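Local coordinates for AAEL008620-PA odorant-binding protein (Aedes aegypti, PDB 5V13), which specifically binds juvenile hormone in mosquito hemolymph and belongs to the odorant-binding protein family, at residues I44-K47 against I48-V51; F87-Q90 against A91-F94. All blocks are in the same frame, centred on the assembly; numbering follows the deposited sequence.

Overall arrangement
Interactions 1 and 2 are each confined to a single helix: 44-51 for the first, 84-94 for the second. Their centres lie 26 Å apart, their nearest atoms about 14 Å, and they do not touch. Both are partly buried. Interaction 1 runs from an exposed start, Ile-44 and Glu-45, to buried Trp-50 and Val-51, which line the juvenile hormone pocket; its chemistry is an indole covered by backbone atoms and one lysine methylene, with a weak water bridge on another side. In interaction 2 the Phe-87 side chain comes to about 6 Å from the hormone, though without lining the pocket. There a buried glutamine amide meets the Phe-94 ring, while Val-88, Leu-89 and Glu-92 occupy the partly exposed side.

Interaction 1 (I44-K47 against I48-V51); sequences IEQK and INWV. With JH3 (methyl (2E,6E)-9-[(2R)-3,3-dimethyloxiran-2-yl]-3,7-dimethylnona-2,6-dienoate), chain E.
Glu-45 O accepts two hydrogen bonds, one from Asn-49 N at 3.1 Å and one from a water whose oxygen lies 2.9 Å from Glu-45 O. The same water donates weakly to Asn-49 OD1 and so bridges backbone and side-chain amide on this side of the helix. One residue on, Gln-46 O receives the N-H of Trp-50 at 3.0 Å in the plane of its carbonyl, and this oxygen also sits above one face of the indole, toward the rim. Lys-47 covers the same face: its CA makes a CH-pi contact, 4.3 Å from the centroid of the five-membered ring of Trp-50 and 27° off the normal. Lys-47 CG lies on the same side, above the plane but just beyond the CE3-CZ3 rim, 4.0 Å from Trp-50 CZ3. With CG of Trp-50 beside its own backbone N (chi1 -56°), the indole is turned back under the preceding turn, which is why backbone atoms cover it. Beyond CG the lysine chain is extended and carries NZ to the carbonyl oxygens of Leu-37 and Ser-40. Elsewhere on the helix the branch methyl CG2 of Ile-44 meets CD1 of Ile-48 at 3.8 Å. At the far end Val-51 CG1 lies 3.8 Å from the ester carbon C1 of the hormone, and Trp-50 O approaches its C4. Trp-50 NE1 is hydrogen-bonded to Ser-61 OG, and the indole stacks on Tyr-64. Helix 44-51 thus packs Trp-50 and Val-51 against Leu-37 of helix 26-38, and Ile-48 and Val-51 against helix 278-286.

Interaction 2 (F87-Q90 against A91-F94); sequences FVLQ and AESF
Phe-87 O takes the N-H of Ala-91 at 3.0 Å, the first of four successive i to i+4 bonds; the ring of Phe-87 meets Phe-132 edge-to-face. At Val-88 the carbonyl oxygen receives Glu-92 N at 2.9 Å, and Glu-92 CG lies against that same oxygen. CG1 of Val-88, anti to the backbone N (chi1 167°), reaches forward along the helix to within 3.6 Å of Glu-92 OE1. Leu-89 meets the other carboxylate oxygen, its CD1 3.9 Å from Glu-92 OE2, the two side chains crossing at about a right angle. Each carboxylate oxygen thus has a hydrocarbon branch beside it, and OE1 forms a long, weak ion pair with Lys-106 NZ. Leu-89 O holds Ser-93 N at 3.2 Å. Gln-90 O serves two donors, Phe-94 N at 3.0 Å and, weakly, Ser-93 N. The bend of the glutamine chain at chi2 (79°) brings NE2 obliquely to the Phe-94 ring, 3.3 Å from CD2, with amide and ring planes 31° apart. That amide is buried and fixed at both ends: OE1 accepts from Arg-24 N, and NE2 donates to Met-143 O. Ser-93 OG stands above the centre of one face of the Phe-94 ring. The i to i+4 bonding, joined by weak i to i+3 bonds in the last turn, is that of the C-terminal end of an alpha-helix, here one of the packed helices of an odorant-binding protein fold, with the side chain of Phe-87 about 6 Å from the bound hormone.

Interaction 1 (I44-K47 against I48-V51)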
ATOM      1  N   ILE B  44      16.220 -29.657   4.676  1.00 24.00           N
ATOM      2  CA  ILE B  44      15.597 -28.504   5.325  1.00 25.00           C
ATOM      3  C   ILE B  44      16.612 -27.743   6.169  1.00 20.28           C
ATOM      4  O   ILE B  44      16.564 -26.514   6.252  1.00 20.88           O
ATOM      5  CB  ILE B  44      14.393 -28.950   6.178  1.00 28.62           C
ATOM      6  CG1 ILE B  44      13.228 -29.387   5.285  1.00 25.10           C
ATOM      7  CG2 ILE B  44      13.963 -27.820   7.108  1.00 21.74           C
ATOM      8  CD1 ILE B  44      12.592 -28.235   4.528  1.00 21.67           C
ATOM      9  N   GLU B  45      17.525 -28.450   6.841  1.00 20.55           N
ATOM     10  CA  GLU B  45      18.509 -27.736   7.653  1.00 21.21           C
ATOM     11  C   GLU B  45      19.348 -26.815   6.789  1.00 24.33           C
ATOM     12  O   GLU B  45      19.626 -25.669   7.171  1.00 23.06           O
ATOM     13  CB  GLU B  45      19.415 -28.707   8.406  1.00 22.64           C
ATOM     14  CG  GLU B  45      18.819 -29.183   9.716  1.00 30.83           C
ATOM     15  CD  GLU B  45      17.517 -29.894   9.490  1.00 32.12           C
ATOM     16  OE1 GLU B  45      16.507 -29.518  10.134  1.00 27.18           O
ATOM     17  OE2 GLU B  45      17.512 -30.803   8.622  1.00 28.40           O
ATOM     18  N   GLN B  46      19.742 -27.297   5.609  1.00 27.33           N
ATOM     19  CA  GLN B  46      20.465 -26.448   4.667  1.00 26.28           C
ATOM     20  C   GLN B  46      19.628 -25.241   4.268  1.00 23.05           C
ATOM     21  O   GLN B  46      20.105 -24.098   4.308  1.00 19.85           O
ATOM     22  CB  GLN B  46      20.875 -27.265   3.442  1.00 29.55           C
ATOM     23  CG  GLN B  46      22.013 -28.244   3.714  1.00 34.41           C
ATOM     24  CD  GLN B  46      23.375 -27.568   3.764  1.00 55.85           C
ATOM     25  OE1 GLN B  46      23.547 -26.512   4.384  1.00 59.20           O
ATOM     26  NE2 GLN B  46      24.353 -28.173   3.097  1.00 62.66           N
ATOM     27  N   LYS B  47      18.367 -25.470   3.893  1.00 20.27           N
ATOM     28  CA  LYS B  47      17.528 -24.350   3.463  1.00 15.62           C
ATOM     29  C   LYS B  47      17.275 -23.348   4.587  1.00 16.92           C
ATOM     30  O   LYS B  47      17.091 -22.154   4.318  1.00 15.98           O
ATOM     31  CB  LYS B  47      16.201 -24.863   2.902  1.00 17.57           C
ATOM     32  CG  LYS B  47      16.354 -25.622   1.599  1.00 21.32           C
ATOM     33  CD  LYS B  47      15.031 -26.226   1.142  1.00 22.40           C
ATOM     34  CE  LYS B  47      15.190 -26.914  -0.207  1.00 24.88           C
ATOM     35  NZ  LYS B  47      13.876 -27.256  -0.833  1.00 21.42           N
ATOM     36  N   ILE B  48      17.250 -23.803   5.842  1.00 20.26           N
ATOM     37  CA  ILE B  48      17.132 -22.867   6.961  1.00 19.90           C
ATOM     38  C   ILE B  48      18.369 -21.977   7.048  1.00 28.26           C
ATOM     39  O   ILE B  48      18.261 -20.761   7.254  1.00 24.85           O
ATOM     40  CB  ILE B  48      16.882 -23.630   8.277  1.00 22.24           C
ATOM     41  CG1 ILE B  48      15.471 -24.212   8.294  1.00 18.53           C
ATOM     42  CG2 ILE B  48      17.091 -22.717   9.475  1.00 23.30           C
ATOM     43  CD1 ILE B  48      15.218 -25.142   9.474  1.00 20.07           C
ATOM     44  N   ASN B  49      19.561 -22.562   6.884  1.00 19.63           N
ATOM     45  CA  ASN B  49      20.774 -21.749   6.833  1.00 22.00           C
ATOM     46  C   ASN B  49      20.711 -20.718   5.715  1.00 20.93           C
ATOM     47  O   ASN B  49      21.219 -19.601   5.865  1.00 21.59           O
ATOM     48  CB  ASN B  49      22.003 -22.632   6.638  1.00 22.48           C
ATOM     49  CG  ASN B  49      22.288 -23.495   7.841  1.00 37.20           C
ATOM     50  OD1 ASN B  49      22.129 -23.062   8.984  1.00 39.61           O
ATOM     51  ND2 ASN B  49      22.718 -24.724   7.593  1.00 43.73           N
ATOM     52  N   TRP B  50      20.111 -21.076   4.577  1.00 14.82           N
ATOM     53  CA  TRP B  50      20.063 -20.127   3.469  1.00 13.58           C
ATOM     54  C   TRP B  50      19.152 -18.949   3.790  1.00 20.50           C
ATOM     55  O   TRP B  50      19.500 -17.793   3.513  1.00 18.64           O
ATOM     56  CB  TRP B  50      19.593 -20.804   2.184  1.00 13.24           C
ATOM     57  CG  TRP B  50      20.417 -22.008   1.769  1.00 17.62           C
ATOM     58  CD1 TRP B  50      21.605 -22.412   2.290  1.00 15.28           C
ATOM     59  CD2 TRP B  50      20.074 -22.962   0.763  1.00 13.87           C
ATOM     60  NE1 TRP B  50      22.041 -23.556   1.655  1.00 20.17           N
ATOM     61  CE2 TRP B  50      21.117 -23.908   0.708  1.00 18.62           C
ATOM     62  CE3 TRP B  50      18.998 -23.089  -0.124  1.00 13.50           C
ATOM     63  CZ2 TRP B  50      21.095 -24.997  -0.170  1.00 21.07           C
ATOM     64  CZ3 TRP B  50      18.982 -24.170  -1.003  1.00 20.73           C
ATOM     65  CH2 TRP B  50      20.022 -25.104  -1.017  1.00 18.65           C
ATOM     66  N   VAL B  51      17.978 -19.209   4.370  1.00 17.54           N
ATOM     67  CA  VAL B  51      17.071 -18.094   4.647  1.00 16.73           C
ATOM     68  C   VAL B  51      17.566 -17.212   5.782  1.00 21.66           C
ATOM     69  O   VAL B  51      17.018 -16.122   5.981  1.00 22.77           O
ATOM     70  CB  VAL B  51      15.637 -18.579   4.953  1.00 16.52           C
ATOM     71  CG1 VAL B  51      15.083 -19.390   3.791  1.00 20.74           C
ATOM     72  CG2 VAL B  51      15.589 -19.384   6.253  1.00 18.11           C
TER
HETATM   73  C1  JH3 E 301      14.017 -16.444   1.701  1.00 19.20           C
HETATM   74  O2  JH3 E 301      13.715 -15.591   2.517  1.00 26.63           O
HETATM   75  O1  JH3 E 301      12.970 -17.292   1.191  1.00 26.28           O
HETATM   76  CM  JH3 E 301      11.624 -17.040   1.601  1.00 26.40           C
HETATM   77  C2  JH3 E 301      15.381 -16.655   1.181  1.00 17.52           C
HETATM   78  C3  JH3 E 301      16.492 -16.002   1.530  1.00 12.87           C
HETATM   79  C3' JH3 E 301      16.538 -14.907   2.560  1.00 17.41           C
HETATM   80  C4  JH3 E 301      17.761 -16.405   0.817  1.00 13.64           C
HETATM   81  C5  JH3 E 301      18.542 -15.149   0.442  1.00 16.25           C
HETATM   82  C6  JH3 E 301      19.543 -15.487  -0.641  1.00 14.03           C
HETATM   83  C7  JH3 E 301      20.827 -15.777  -0.384  1.00 15.23           C
HETATM   84  C7' JH3 E 301      21.342 -15.822   1.030  1.00 16.95           C
HETATM   85  C8  JH3 E 301      21.743 -16.091  -1.558  1.00 19.48           C
HETATM   86  C9  JH3 E 301      22.880 -15.065  -1.700  1.00 18.61           C
HETATM   87  CA  JH3 E 301      22.376 -13.624  -1.693  1.00 16.96           C
HETATM   88  O3  JH3 E 301      23.407 -12.657  -1.995  1.00 16.80           O
HETATM   89  CB  JH3 E 301      22.454 -12.897  -3.034  1.00 17.52           C
HETATM   90  CB' JH3 E 301      21.336 -11.864  -3.214  1.00 14.96           C
HETATM   91  CC  JH3 E 301      23.053 -13.592  -4.247  1.00 20.65           C
HETATM   92  O   HOH W   1      19.677 -25.182  10.053  1.00 35.79           O

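Interaction 2 (F87-Q90 against A91-F94)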
ATOM      1  N   PHE B  87      25.486  -4.444  -8.098  1.00 14.26           N
ATOM      2  CA  PHE B  87      25.495  -4.377  -6.636  1.00 14.25           C
ATOM      3  C   PHE B  87      25.585  -2.930  -6.151  1.00 16.01           C
ATOM      4  O   PHE B  87      24.929  -2.561  -5.176  1.00 16.62           O
ATOM      5  CB  PHE B  87      26.657  -5.198  -6.070  1.00 14.20           C
ATOM      6  CG  PHE B  87      26.488  -6.684  -6.240  1.00 14.10           C
ATOM      7  CD1 PHE B  87      26.950  -7.329  -7.385  1.00 13.21           C
ATOM      8  CD2 PHE B  87      25.870  -7.440  -5.252  1.00 12.28           C
ATOM      9  CE1 PHE B  87      26.795  -8.718  -7.529  1.00 15.06           C
ATOM     10  CE2 PHE B  87      25.712  -8.818  -5.390  1.00 16.49           C
ATOM     11  CZ  PHE B  87      26.174  -9.458  -6.529  1.00 15.70           C
ATOM     12  N   VAL B  88      26.388  -2.100  -6.826  1.00 14.31           N
ATOM     13  CA  VAL B  88      26.495  -0.687  -6.461  1.00 14.21           C
ATOM     14  C   VAL B  88      25.157   0.010  -6.650  1.00 18.81           C
ATOM     15  O   VAL B  88      24.707   0.788  -5.794  1.00 18.56           O
ATOM     16  CB  VAL B  88      27.603   0.004  -7.276  1.00 15.89           C
ATOM     17  CG1 VAL B  88      27.500   1.541  -7.137  1.00 21.05           C
ATOM     18  CG2 VAL B  88      28.964  -0.463  -6.809  1.00 18.32           C
ATOM     19  N   LEU B  89      24.502  -0.247  -7.785  1.00 16.39           N
ATOM     20  CA  LEU B  89      23.225   0.404  -8.048  1.00 17.97           C
ATOM     21  C   LEU B  89      22.173  -0.047  -7.044  1.00 17.44           C
ATOM     22  O   LEU B  89      21.343   0.758  -6.599  1.00 16.88           O
ATOM     23  CB  LEU B  89      22.787   0.134  -9.492  1.00 21.12           C
ATOM     24  CG  LEU B  89      21.715   1.065 -10.070  1.00 23.06           C
ATOM     25  CD1 LEU B  89      22.250   2.499 -10.318  1.00 22.72           C
ATOM     26  CD2 LEU B  89      21.094   0.464 -11.333  1.00 15.77           C
ATOM     27  N   GLN B  90      22.213  -1.325  -6.643  1.00 14.46           N
ATOM     28  CA  GLN B  90      21.295  -1.808  -5.616  1.00 14.39           C
ATOM     29  C   GLN B  90      21.534  -1.110  -4.284  1.00 15.30           C
ATOM     30  O   GLN B  90      20.578  -0.733  -3.593  1.00 16.89           O
ATOM     31  CB  GLN B  90      21.439  -3.321  -5.434  1.00 14.32           C
ATOM     32  CG  GLN B  90      20.351  -3.964  -4.562  1.00 11.38           C
ATOM     33  CD  GLN B  90      19.050  -4.185  -5.332  1.00 12.47           C
ATOM     34  OE1 GLN B  90      19.051  -4.267  -6.557  1.00 11.72           O
ATOM     35  NE2 GLN B  90      17.928  -4.266  -4.610  1.00 15.21           N
ATOM     36  N   ALA B  91      22.800  -0.946  -3.898  1.00 13.36           N
ATOM     37  CA  ALA B  91      23.098  -0.294  -2.628  1.00 16.06           C
ATOM     38  C   ALA B  91      22.682   1.171  -2.647  1.00 19.78           C
ATOM     39  O   ALA B  91      22.152   1.685  -1.656  1.00 17.51           O
ATOM     40  CB  ALA B  91      24.584  -0.419  -2.307  1.00 12.72           C
ATOM     41  N   GLU B  92      22.902   1.855  -3.767  1.00 14.51           N
ATOM     42  CA  GLU B  92      22.510   3.261  -3.851  1.00 19.65           C
ATOM     43  C   GLU B  92      21.004   3.444  -3.702  1.00 20.71           C
ATOM     44  O   GLU B  92      20.549   4.452  -3.145  1.00 21.19           O
ATOM     45  CB  GLU B  92      23.002   3.853  -5.169  1.00 17.74           C
ATOM     46  CG  GLU B  92      24.516   3.991  -5.232  1.00 21.21           C
ATOM     47  CD  GLU B  92      25.035   4.468  -6.590  1.00 34.74           C
ATOM     48  OE1 GLU B  92      26.214   4.889  -6.666  1.00 31.54           O
ATOM     49  OE2 GLU B  92      24.281   4.401  -7.584  1.00 38.05           O
ATOM     50  N   SER B  93      20.215   2.483  -4.178  1.00 20.22           N
ATOM     51  CA  SER B  93      18.767   2.607  -4.104  1.00 23.47           C
ATOM     52  C   SER B  93      18.212   2.208  -2.743  1.00 25.03           C
ATOM     53  O   SER B  93      17.224   2.797  -2.289  1.00 24.99           O
ATOM     54  CB  SER B  93      18.107   1.766  -5.203  1.00 25.50           C
ATOM     55  OG  SER B  93      16.693   1.781  -5.062  1.00 27.48           O
ATOM     56  N   PHE B  94      18.808   1.209  -2.081  1.00 22.52           N
ATOM     57  CA  PHE B  94      18.142   0.557  -0.955  1.00 23.36           C
ATOM     58  C   PHE B  94      18.953   0.429   0.330  1.00 26.38           C
ATOM     59  O   PHE B  94      18.455  -0.181   1.283  1.00 29.49           O
ATOM     60  CB  PHE B  94      17.662  -0.849  -1.346  1.00 19.12           C
ATOM     61  CG  PHE B  94      16.499  -0.859  -2.324  1.00 15.65           C
ATOM     62  CD1 PHE B  94      15.272  -0.309  -1.975  1.00 17.92           C
ATOM     63  CD2 PHE B  94      16.636  -1.430  -3.578  1.00 17.37           C
ATOM     64  CE1 PHE B  94      14.209  -0.304  -2.876  1.00 20.20           C
ATOM     65  CE2 PHE B  94      15.579  -1.453  -4.478  1.00 20.48           C
ATOM     66  CZ  PHE B  94      14.355  -0.886  -4.123  1.00 20.33           C
TER